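Local coordinates for uncharacterized protein (Bacteroides fragilis, PDB 3MSW) that is of unknown function but is probably an exported protein and folds as a single-layer antiparallel beta-sheet built from beta-hairpin repeats, at residues A[49-57]-A[68-76]; A[78-86]-A[97-107]. One frame throughout, in Å; residues are numbered along the deposited sequence.

Overall arrangement
Contacts 1 and 2 are two successive beta hairpins, strands 51-60 with 65-77 and strands 80-89 with 94-105, in one antiparallel sheet of nine strands whose order across the sheet follows the chain. Contact 1 closes before contact 2 opens, and their centres lie about 12 Å apart. Strands 65-77 and 80-89 are themselves neighbours: backbone hydrogen bonds join R71 to S86 and S75 to S82, making the four strands continuous. Each hairpin carries a classic beta bulge in its second strand at a matching place, E69-S70 in one and S98-K99 in the other, a likeness consistent with a single-layer sheet that evolved from repeated beta hairpins.

Contact 1 (A[49-57]-A[68-76]); sequences QQKTVKSTY and TESRTVISR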
loop_
_atom_site.group_PDB
_atom_site.type_symbol
_atom_site.label_atom_id
_atom_site.label_comp_id
_atom_site.label_asym_id
_atom_site.label_seq_id
_atom_site.Cartn_x
_atom_site.Cartn_y
_atom_site.Cartn_z
ATOM N N GLN A 49 -13.312 2.008 13.815
ATOM C CA GLN A 49 -12.318 3.072 13.869
ATOM C C GLN A 49 -11.994 3.660 12.485
ATOM O O GLN A 49 -11.181 4.579 12.385
ATOM C CB GLN A 49 -11.100 2.721 14.771
ATOM C CG GLN A 49 -9.942 1.958 14.125
ATOM C CD GLN A 49 -8.771 1.745 15.070
ATOM O OE1 GLN A 49 -8.173 2.690 15.604
ATOM N NE2 GLN A 49 -8.369 0.495 15.249
ATOM N N GLN A 50 -12.705 3.182 11.421
ATOM C CA GLN A 50 -12.576 3.636 10.024
ATOM C C GLN A 50 -11.121 3.585 9.546
ATOM O O GLN A 50 -10.590 4.518 8.921
ATOM C CB GLN A 50 -13.217 5.019 9.806
ATOM C CG GLN A 50 -14.755 4.958 9.737
ATOM C CD GLN A 50 -15.229 4.200 8.514
ATOM O OE1 GLN A 50 -15.596 3.020 8.588
ATOM N NE2 GLN A 50 -15.194 4.843 7.352
ATOM N N LYS A 51 -10.478 2.476 9.848
ATOM C CA LYS A 51 -9.064 2.316 9.547
ATOM C C LYS A 51 -8.779 0.946 8.943
ATOM O O LYS A 51 -9.239 -0.073 9.486
ATOM C CB LYS A 51 -8.270 2.567 10.856
ATOM C CG LYS A 51 -6.817 2.108 10.888
ATOM C CD LYS A 51 -6.148 2.564 12.179
ATOM C CE LYS A 51 -4.838 1.849 12.432
ATOM N NZ LYS A 51 -4.892 0.984 13.639
ATOM N N THR A 52 -8.026 0.926 7.817
ATOM C CA THR A 52 -7.615 -0.297 7.123
ATOM C C THR A 52 -6.087 -0.360 7.168
ATOM O O THR A 52 -5.420 0.646 6.881
ATOM C CB THR A 52 -8.174 -0.334 5.680
ATOM O OG1 THR A 52 -9.598 -0.248 5.733
ATOM C CG2 THR A 52 -7.768 -1.583 4.905
ATOM N N VAL A 53 -5.541 -1.527 7.562
ATOM C CA VAL A 53 -4.105 -1.754 7.592
ATOM C C VAL A 53 -3.750 -2.816 6.548
ATOM O O VAL A 53 -4.242 -3.941 6.617
ATOM C CB VAL A 53 -3.546 -2.121 8.996
ATOM C CG1 VAL A 53 -2.007 -2.262 8.958
ATOM C CG2 VAL A 53 -3.957 -1.096 10.040
ATOM N N LYS A 54 -2.899 -2.445 5.585
ATOM C CA LYS A 54 -2.394 -3.362 4.590
ATOM C C LYS A 54 -0.940 -3.625 4.916
ATOM O O LYS A 54 -0.153 -2.688 4.967
ATOM C CB LYS A 54 -2.511 -2.765 3.194
ATOM C CG LYS A 54 -1.895 -3.673 2.121
ATOM C CD LYS A 54 -2.054 -3.006 0.762
ATOM C CE LYS A 54 -0.889 -3.223 -0.139
ATOM N NZ LYS A 54 -1.110 -2.562 -1.450
ATOM N N SER A 55 -0.592 -4.887 5.193
ATOM C CA SER A 55 0.787 -5.268 5.461
ATOM C C SER A 55 1.298 -6.009 4.238
ATOM O O SER A 55 0.634 -6.923 3.749
ATOM C CB SER A 55 0.856 -6.148 6.708
ATOM O OG SER A 55 0.422 -5.395 7.828
ATOM N N THR A 56 2.499 -5.644 3.758
ATOM C CA THR A 56 3.116 -6.241 2.578
ATOM C C THR A 56 4.333 -7.092 2.965
ATOM O O THR A 56 5.180 -6.662 3.758
ATOM C CB THR A 56 3.512 -5.087 1.617
ATOM O OG1 THR A 56 2.346 -4.343 1.269
ATOM C CG2 THR A 56 4.193 -5.558 0.385
ATOM N N TYR A 57 4.441 -8.280 2.354
ATOM C CA TYR A 57 5.519 -9.234 2.599
ATOM C C TYR A 57 6.149 -9.580 1.281
ATOM O O TYR A 57 5.461 -9.664 0.260
ATOM C CB TYR A 57 5.016 -10.519 3.318
ATOM C CG TYR A 57 4.340 -10.204 4.634
ATOM C CD1 TYR A 57 5.074 -10.124 5.813
ATOM C CD2 TYR A 57 2.981 -9.894 4.687
ATOM C CE1 TYR A 57 4.481 -9.719 7.007
ATOM C CE2 TYR A 57 2.369 -9.529 5.887
ATOM C CZ TYR A 57 3.126 -9.436 7.042
ATOM O OH TYR A 57 2.538 -9.051 8.218
ATOM N N THR A 68 8.700 -9.172 6.237
ATOM C CA THR A 68 7.990 -7.901 6.364
ATOM C C THR A 68 8.682 -6.872 5.446
ATOM O O THR A 68 9.914 -6.703 5.509
ATOM C CB THR A 68 8.029 -7.447 7.837
ATOM O OG1 THR A 68 7.627 -8.509 8.704
ATOM C CG2 THR A 68 7.186 -6.245 8.089
ATOM N N GLU A 69 7.905 -6.238 4.577
ATOM C CA GLU A 69 8.429 -5.241 3.644
ATOM C C GLU A 69 7.909 -3.839 3.982
ATOM O O GLU A 69 8.696 -2.890 4.108
ATOM C CB GLU A 69 8.080 -5.631 2.190
ATOM C CG GLU A 69 8.423 -4.548 1.166
ATOM C CD GLU A 69 8.253 -4.910 -0.296
ATOM O OE1 GLU A 69 8.846 -5.916 -0.735
ATOM O OE2 GLU A 69 7.619 -4.123 -1.030
ATOM N N SER A 70 6.578 -3.709 4.137
ATOM C CA SER A 70 5.986 -2.413 4.381
ATOM C C SER A 70 4.604 -2.504 5.009
ATOM O O SER A 70 4.038 -3.587 5.110
ATOM C CB SER A 70 5.895 -1.623 3.076
ATOM O OG SER A 70 4.949 -2.181 2.186
ATOM N N ARG A 71 4.063 -1.336 5.407
ATOM C CA ARG A 71 2.732 -1.237 5.994
ATOM C C ARG A 71 2.057 0.044 5.488
ATOM O O ARG A 71 2.725 1.077 5.406
ATOM C CB ARG A 71 2.865 -1.234 7.517
ATOM C CG ARG A 71 1.531 -1.147 8.246
ATOM C CD ARG A 71 1.649 -1.676 9.646
ATOM N NE ARG A 71 1.591 -3.129 9.645
ATOM C CZ ARG A 71 1.700 -3.877 10.733
ATOM N NH1 ARG A 71 1.857 -3.307 11.925
ATOM N NH2 ARG A 71 1.645 -5.200 10.642
ATOM N N THR A 72 0.755 -0.041 5.099
ATOM C CA THR A 72 -0.033 1.101 4.634
ATOM C C THR A 72 -1.253 1.204 5.537
ATOM O O THR A 72 -1.996 0.229 5.692
ATOM C CB THR A 72 -0.427 0.955 3.155
ATOM O OG1 THR A 72 0.737 0.763 2.363
ATOM C CG2 THR A 72 -1.201 2.173 2.630
ATOM N N VAL A 73 -1.443 2.377 6.156
ATOM C CA VAL A 73 -2.565 2.624 7.045
ATOM C C VAL A 73 -3.469 3.612 6.358
ATOM O O VAL A 73 -3.032 4.725 6.050
ATOM C CB VAL A 73 -2.119 3.100 8.463
ATOM C CG1 VAL A 73 -3.335 3.346 9.358
ATOM C CG2 VAL A 73 -1.183 2.082 9.120
ATOM N N ILE A 74 -4.727 3.214 6.100
ATOM C CA ILE A 74 -5.720 4.076 5.450
ATOM C C ILE A 74 -6.755 4.445 6.499
ATOM O O ILE A 74 -7.426 3.563 7.045
ATOM C CB ILE A 74 -6.406 3.421 4.201
ATOM C CG1 ILE A 74 -5.417 2.977 3.121
ATOM C CG2 ILE A 74 -7.450 4.355 3.598
ATOM C CD1 ILE A 74 -5.061 1.537 3.150
ATOM N N SER A 75 -6.893 5.752 6.775
ATOM C CA SER A 75 -7.847 6.271 7.739
ATOM C C SER A 75 -8.846 7.126 6.993
ATOM O O SER A 75 -8.465 7.984 6.179
ATOM C CB SER A 75 -7.141 7.108 8.802
ATOM O OG SER A 75 -6.168 6.352 9.500
ATOM N N ARG A 76 -10.123 6.898 7.294
ATOM C CA ARG A 76 -11.247 7.584 6.688
ATOM C C ARG A 76 -11.882 8.506 7.677
ATOM O O ARG A 76 -12.120 8.139 8.837
ATOM C CB ARG A 76 -12.285 6.578 6.164
ATOM C CG ARG A 76 -11.734 5.622 5.082
ATOM C CD ARG A 76 -11.780 6.195 3.671
ATOM N NE ARG A 76 -13.158 6.430 3.248
ATOM C CZ ARG A 76 -13.727 7.629 3.188
ATOM N NH1 ARG A 76 -13.019 8.724 3.456
ATOM N NH2 ARG A 76 -15.003 7.746 2.836
HETATM O O HOH W 1 -10.153 6.991 10.946
HETATM O O HOH W 2 -10.074 2.548 5.814
HETATM O O HOH W 3 2.153 -1.776 2.369
#
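R71 takes hold of S55, its non-hydrogen-bonded partner directly across on the neighbouring strand, while its aliphatic part runs past V53 CG1. From CB the chain leaves with CG anti to the backbone N (chi1 -179°), and CG and CD both pass V53 CG1, CD at 3.8 Å. A bend at chi3 (-80°) then turns the head toward S55. R71 NE and R71 NH2 each donate a hydrogen bond to S55 OG at 3.1 Å, both clearly bent. The grip is side-on, two N-H groups converging on one hydroxyl that is tilted about 16° from the guanidinium plane, which should limit swivelling of the head. A small serine suits the spot: its short arm lets the guanidinium come up to the hydroxyl, which offers an acceptor, while the long aliphatic part of R71 packs against V53 CG1.

These residues belong to the beta hairpin of strands 51-60 and 65-77, whose regular pairing is interrupted by a classic bulge. There E69 and S70 both face T56, and T56 O accepts from E69 N at 2.9 Å and, more loosely, from S70 N at 3.3 Å. On the same face as T56, one water is hydrogen-bonded to T56 OG1, S70 OG and T72 OG1, so three small hydroxyl residues share one solvent molecule. E69 OE1 makes a salt bridge with K39 on the adjoining strand 35-46.

Farther along the face that bears R71, V53 CG2 meets V73 CG2 at 4.3 Å; branched valines favour the extended backbone here. K51 stretches across V73, its CE 3.7 Å from V73 CG1, so that methylenes cover the valine while the amine continues beyond it. Y57 lies beside T68, pointing the same way, with ring atom CD1 3.7 Å from T68 CA.

Contact 2 (A[78-86]-A[97-107]); sequences ETETSVEYS and LSKKYIYITDN
The beta hairpin of strands 80-89 and 94-105 pairs E84 with K100 at a non-hydrogen-bonded site, where both side chains run alongside each other and point the same way. CG of E84 lies against CG of K100, and the carboxylate OE2 comes 3.5 Å from K100 CE but 3.9 Å from K100 NZ, a long salt bridge. K100, with CG anti to the backbone N (chi1 -175°) and extended beyond it, also brings CE to 3.5 Å from S82 OG, and a water joins that hydroxyl to NZ. The opposite charges probably attract only loosely, while the methylenes pack. E84 OE1 and S86 OG both border L97 CD2, each at 3.4 Å.

The other face carries V83 and two tyrosines. Branched valine fits a strand, and its two methyls approach different rings: CG2 sits at the edge of the Y103 ring, in its plane, 3.9 Å from CE2, and CG1, more loosely, nears Y101 CD2. Along their own strand, K99 curls round so that NZ donates to Y101 OH at 3.0 Å.

At one end T105 N donates to T79 O. Near the other, Y85 O accepts from S98 N at 2.8 Å and K99 N at 3.1 Å. One residue, Y85, facing two consecutive residues of the partner strand, with its carbonyl taking both N-H groups, is the classic beta bulge of an antiparallel hairpin.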
loop_
_atom_site.group_PDB
_atom_site.type_symbol
_atom_site.label_atom_id
_atom_site.label_comp_id
_atom_site.label_asym_id
_atom_site.label_seq_id
_atom_site.Cartn_x
_atom_site.Cartn_y
_atom_site.Cartn_z
ATOM N N GLU A 78 -14.650 10.667 6.430
ATOM C CA GLU A 78 -15.763 11.054 5.563
ATOM C C GLU A 78 -15.283 11.672 4.269
ATOM O O GLU A 78 -14.973 10.919 3.331
ATOM C CB GLU A 78 -16.774 11.943 6.328
ATOM C CG GLU A 78 -18.160 12.009 5.714
ATOM C CD GLU A 78 -19.121 12.877 6.499
ATOM O OE1 GLU A 78 -19.463 12.493 7.639
ATOM O OE2 GLU A 78 -19.493 13.963 5.997
ATOM N N THR A 79 -15.168 13.032 4.227
ATOM C CA THR A 79 -14.674 13.749 3.054
ATOM C C THR A 79 -13.128 13.644 2.975
ATOM O O THR A 79 -12.559 13.964 1.947
ATOM C CB THR A 79 -15.143 15.218 3.042
ATOM O OG1 THR A 79 -14.630 15.924 4.182
ATOM C CG2 THR A 79 -16.660 15.364 2.925
ATOM N N GLU A 80 -12.463 13.242 4.062
ATOM C CA GLU A 80 -11.003 13.150 4.073
ATOM C C GLU A 80 -10.503 11.720 4.244
ATOM O O GLU A 80 -11.012 10.985 5.090
ATOM C CB GLU A 80 -10.422 14.073 5.159
ATOM C CG GLU A 80 -8.896 14.045 5.192
ATOM C CD GLU A 80 -8.214 14.947 6.198
ATOM O OE1 GLU A 80 -8.801 15.987 6.569
ATOM O OE2 GLU A 80 -7.064 14.634 6.578
ATOM N N THR A 81 -9.505 11.333 3.442
ATOM C CA THR A 81 -8.846 10.037 3.528
ATOM C C THR A 81 -7.360 10.343 3.698
ATOM O O THR A 81 -6.769 11.086 2.901
ATOM C CB THR A 81 -9.073 9.157 2.268
ATOM O OG1 THR A 81 -10.461 8.951 2.077
ATOM C CG2 THR A 81 -8.398 7.767 2.383
ATOM N N SER A 82 -6.756 9.745 4.715
ATOM C CA SER A 82 -5.333 9.901 5.000
ATOM C C SER A 82 -4.677 8.507 4.836
ATOM O O SER A 82 -5.198 7.529 5.374
ATOM C CB SER A 82 -5.180 10.413 6.427
ATOM O OG SER A 82 -3.862 10.824 6.733
ATOM N N VAL A 83 -3.561 8.417 4.075
ATOM C CA VAL A 83 -2.823 7.170 3.766
ATOM C C VAL A 83 -1.365 7.337 4.229
ATOM O O VAL A 83 -0.685 8.259 3.775
ATOM C CB VAL A 83 -2.896 6.828 2.234
ATOM C CG1 VAL A 83 -2.169 5.535 1.906
ATOM C CG2 VAL A 83 -4.333 6.770 1.724
ATOM N N GLU A 84 -0.901 6.483 5.148
ATOM C CA GLU A 84 0.487 6.545 5.591
ATOM C C GLU A 84 1.164 5.270 5.180
ATOM O O GLU A 84 0.725 4.172 5.566
ATOM C CB GLU A 84 0.620 6.733 7.113
ATOM C CG GLU A 84 0.263 8.141 7.572
ATOM C CD GLU A 84 0.371 8.397 9.063
ATOM O OE1 GLU A 84 0.859 7.507 9.797
ATOM O OE2 GLU A 84 -0.071 9.480 9.501
ATOM N N TYR A 85 2.280 5.425 4.456
ATOM C CA TYR A 85 3.091 4.317 3.980
ATOM C C TYR A 85 4.386 4.267 4.781
ATOM O O TYR A 85 5.113 5.254 4.830
ATOM C CB TYR A 85 3.390 4.532 2.487
ATOM C CG TYR A 85 4.334 3.514 1.898
ATOM C CD1 TYR A 85 3.921 2.204 1.661
ATOM C CD2 TYR A 85 5.628 3.868 1.531
ATOM C CE1 TYR A 85 4.770 1.275 1.070
ATOM C CE2 TYR A 85 6.505 2.930 0.989
ATOM C CZ TYR A 85 6.062 1.642 0.737
ATOM O OH TYR A 85 6.915 0.718 0.193
ATOM N N SER A 86 4.668 3.120 5.411
ATOM C CA SER A 86 5.871 2.917 6.218
ATOM C C SER A 86 6.681 1.743 5.673
ATOM O O SER A 86 6.109 0.770 5.186
ATOM C CB SER A 86 5.499 2.641 7.672
ATOM O OG SER A 86 4.912 3.777 8.287
ATOM N N LEU A 97 8.157 5.661 8.930
ATOM C CA LEU A 97 7.173 6.433 8.155
ATOM C C LEU A 97 7.889 6.950 6.901
ATOM O O LEU A 97 9.004 7.426 7.022
ATOM C CB LEU A 97 6.628 7.603 9.009
ATOM C CG LEU A 97 5.421 7.305 9.919
ATOM C CD1 LEU A 97 5.107 8.492 10.805
ATOM C CD2 LEU A 97 4.175 6.963 9.109
ATOM N N SER A 98 7.329 6.735 5.694
ATOM C CA SER A 98 8.022 7.129 4.467
ATOM C C SER A 98 7.231 8.136 3.606
ATOM O O SER A 98 7.771 9.186 3.218
ATOM C CB SER A 98 8.410 5.887 3.665
ATOM O OG SER A 98 8.903 6.154 2.360
ATOM N N LYS A 99 5.976 7.793 3.273
ATOM C CA LYS A 99 5.111 8.631 2.430
ATOM C C LYS A 99 3.748 8.830 3.069
ATOM O O LYS A 99 3.249 7.943 3.769
ATOM C CB LYS A 99 4.930 8.022 1.012
ATOM C CG LYS A 99 6.231 7.799 0.203
ATOM C CD LYS A 99 6.879 9.114 -0.353
ATOM C CE LYS A 99 5.968 10.128 -1.078
ATOM N NZ LYS A 99 5.647 9.770 -2.492
ATOM N N LYS A 100 3.137 9.990 2.819
ATOM C CA LYS A 100 1.787 10.264 3.315
ATOM C C LYS A 100 0.974 10.899 2.217
ATOM O O LYS A 100 1.475 11.788 1.508
ATOM C CB LYS A 100 1.810 11.131 4.577
ATOM C CG LYS A 100 0.431 11.342 5.207
ATOM C CD LYS A 100 0.492 12.282 6.389
ATOM C CE LYS A 100 -0.687 12.086 7.317
ATOM N NZ LYS A 100 -0.720 13.128 8.377
ATOM N N TYR A 101 -0.273 10.435 2.049
ATOM C CA TYR A 101 -1.185 11.004 1.058
ATOM C C TYR A 101 -2.477 11.397 1.693
ATOM O O TYR A 101 -2.998 10.644 2.527
ATOM C CB TYR A 101 -1.471 10.039 -0.114
ATOM C CG TYR A 101 -0.206 9.448 -0.673
ATOM C CD1 TYR A 101 0.568 10.152 -1.591
ATOM C CD2 TYR A 101 0.235 8.192 -0.273
ATOM C CE1 TYR A 101 1.792 9.651 -2.040
ATOM C CE2 TYR A 101 1.453 7.683 -0.711
ATOM C CZ TYR A 101 2.218 8.406 -1.609
ATOM O OH TYR A 101 3.390 7.889 -2.083
ATOM N N ILE A 102 -3.002 12.574 1.292
ATOM C CA ILE A 102 -4.296 13.062 1.779
ATOM C C ILE A 102 -5.203 13.332 0.572
ATOM O O ILE A 102 -4.794 14.029 -0.366
ATOM C CB ILE A 102 -4.223 14.303 2.734
ATOM C CG1 ILE A 102 -3.380 14.022 4.000
ATOM C CG2 ILE A 102 -5.637 14.771 3.121
ATOM C CD1 ILE A 102 -3.104 15.291 4.860
ATOM N N TYR A 103 -6.440 12.785 0.609
ATOM C CA TYR A 103 -7.431 12.994 -0.456
ATOM C C TYR A 103 -8.664 13.611 0.173
ATOM O O TYR A 103 -9.257 13.033 1.081
ATOM C CB TYR A 103 -7.794 11.678 -1.165
ATOM C CG TYR A 103 -6.585 10.905 -1.636
ATOM C CD1 TYR A 103 -6.005 11.165 -2.879
ATOM C CD2 TYR A 103 -6.017 9.910 -0.843
ATOM C CE1 TYR A 103 -4.874 10.461 -3.308
ATOM C CE2 TYR A 103 -4.891 9.207 -1.261
ATOM C CZ TYR A 103 -4.313 9.499 -2.484
ATOM O OH TYR A 103 -3.227 8.771 -2.889
ATOM N N ILE A 104 -9.034 14.800 -0.295
ATOM C CA ILE A 104 -10.205 15.504 0.180
ATOM C C ILE A 104 -11.256 15.501 -0.919
ATOM O O ILE A 104 -10.981 15.959 -2.027
ATOM C CB ILE A 104 -9.844 16.946 0.675
ATOM C CG1 ILE A 104 -8.835 16.855 1.857
ATOM C CG2 ILE A 104 -11.116 17.741 1.074
ATOM C CD1 ILE A 104 -8.120 18.127 2.163
ATOM N N THR A 105 -12.474 15.012 -0.601
ATOM C CA THR A 105 -13.585 15.069 -1.556
ATOM C C THR A 105 -14.662 16.012 -1.031
ATOM O O THR A 105 -14.591 16.461 0.119
ATOM C CB THR A 105 -14.218 13.680 -1.799
ATOM O OG1 THR A 105 -14.984 13.304 -0.653
ATOM C CG2 THR A 105 -13.198 12.600 -2.195
ATOM N N ASP A 106 -15.674 16.296 -1.857
ATOM C CA ASP A 106 -16.846 17.038 -1.398
ATOM C C ASP A 106 -17.856 15.968 -0.926
ATOM O O ASP A 106 -17.525 14.779 -0.888
ATOM C CB ASP A 106 -17.416 17.982 -2.489
ATOM C CG ASP A 106 -17.944 17.341 -3.764
ATOM O OD1 ASP A 106 -18.168 16.118 -3.768
ATOM O OD2 ASP A 106 -18.190 18.081 -4.739
ATOM N N ASN A 107 -19.075 16.376 -0.593
ATOM C CA ASN A 107 -20.122 15.474 -0.121
ATOM C C ASN A 107 -20.645 14.513 -1.208
ATOM O O ASN A 107 -21.391 13.601 -0.877
ATOM C CB ASN A 107 -21.281 16.307 0.470
ATOM C CG ASN A 107 -20.932 17.118 1.711
ATOM O OD1 ASN A 107 -21.511 18.184 1.960
ATOM N ND2 ASN A 107 -20.014 16.630 2.544
HETATM O O HOH W 4 -14.178 10.945 0.682
HETATM O O HOH W 5 -11.368 11.161 0.723
HETATM O O HOH W 6 -3.815 13.208 8.705
#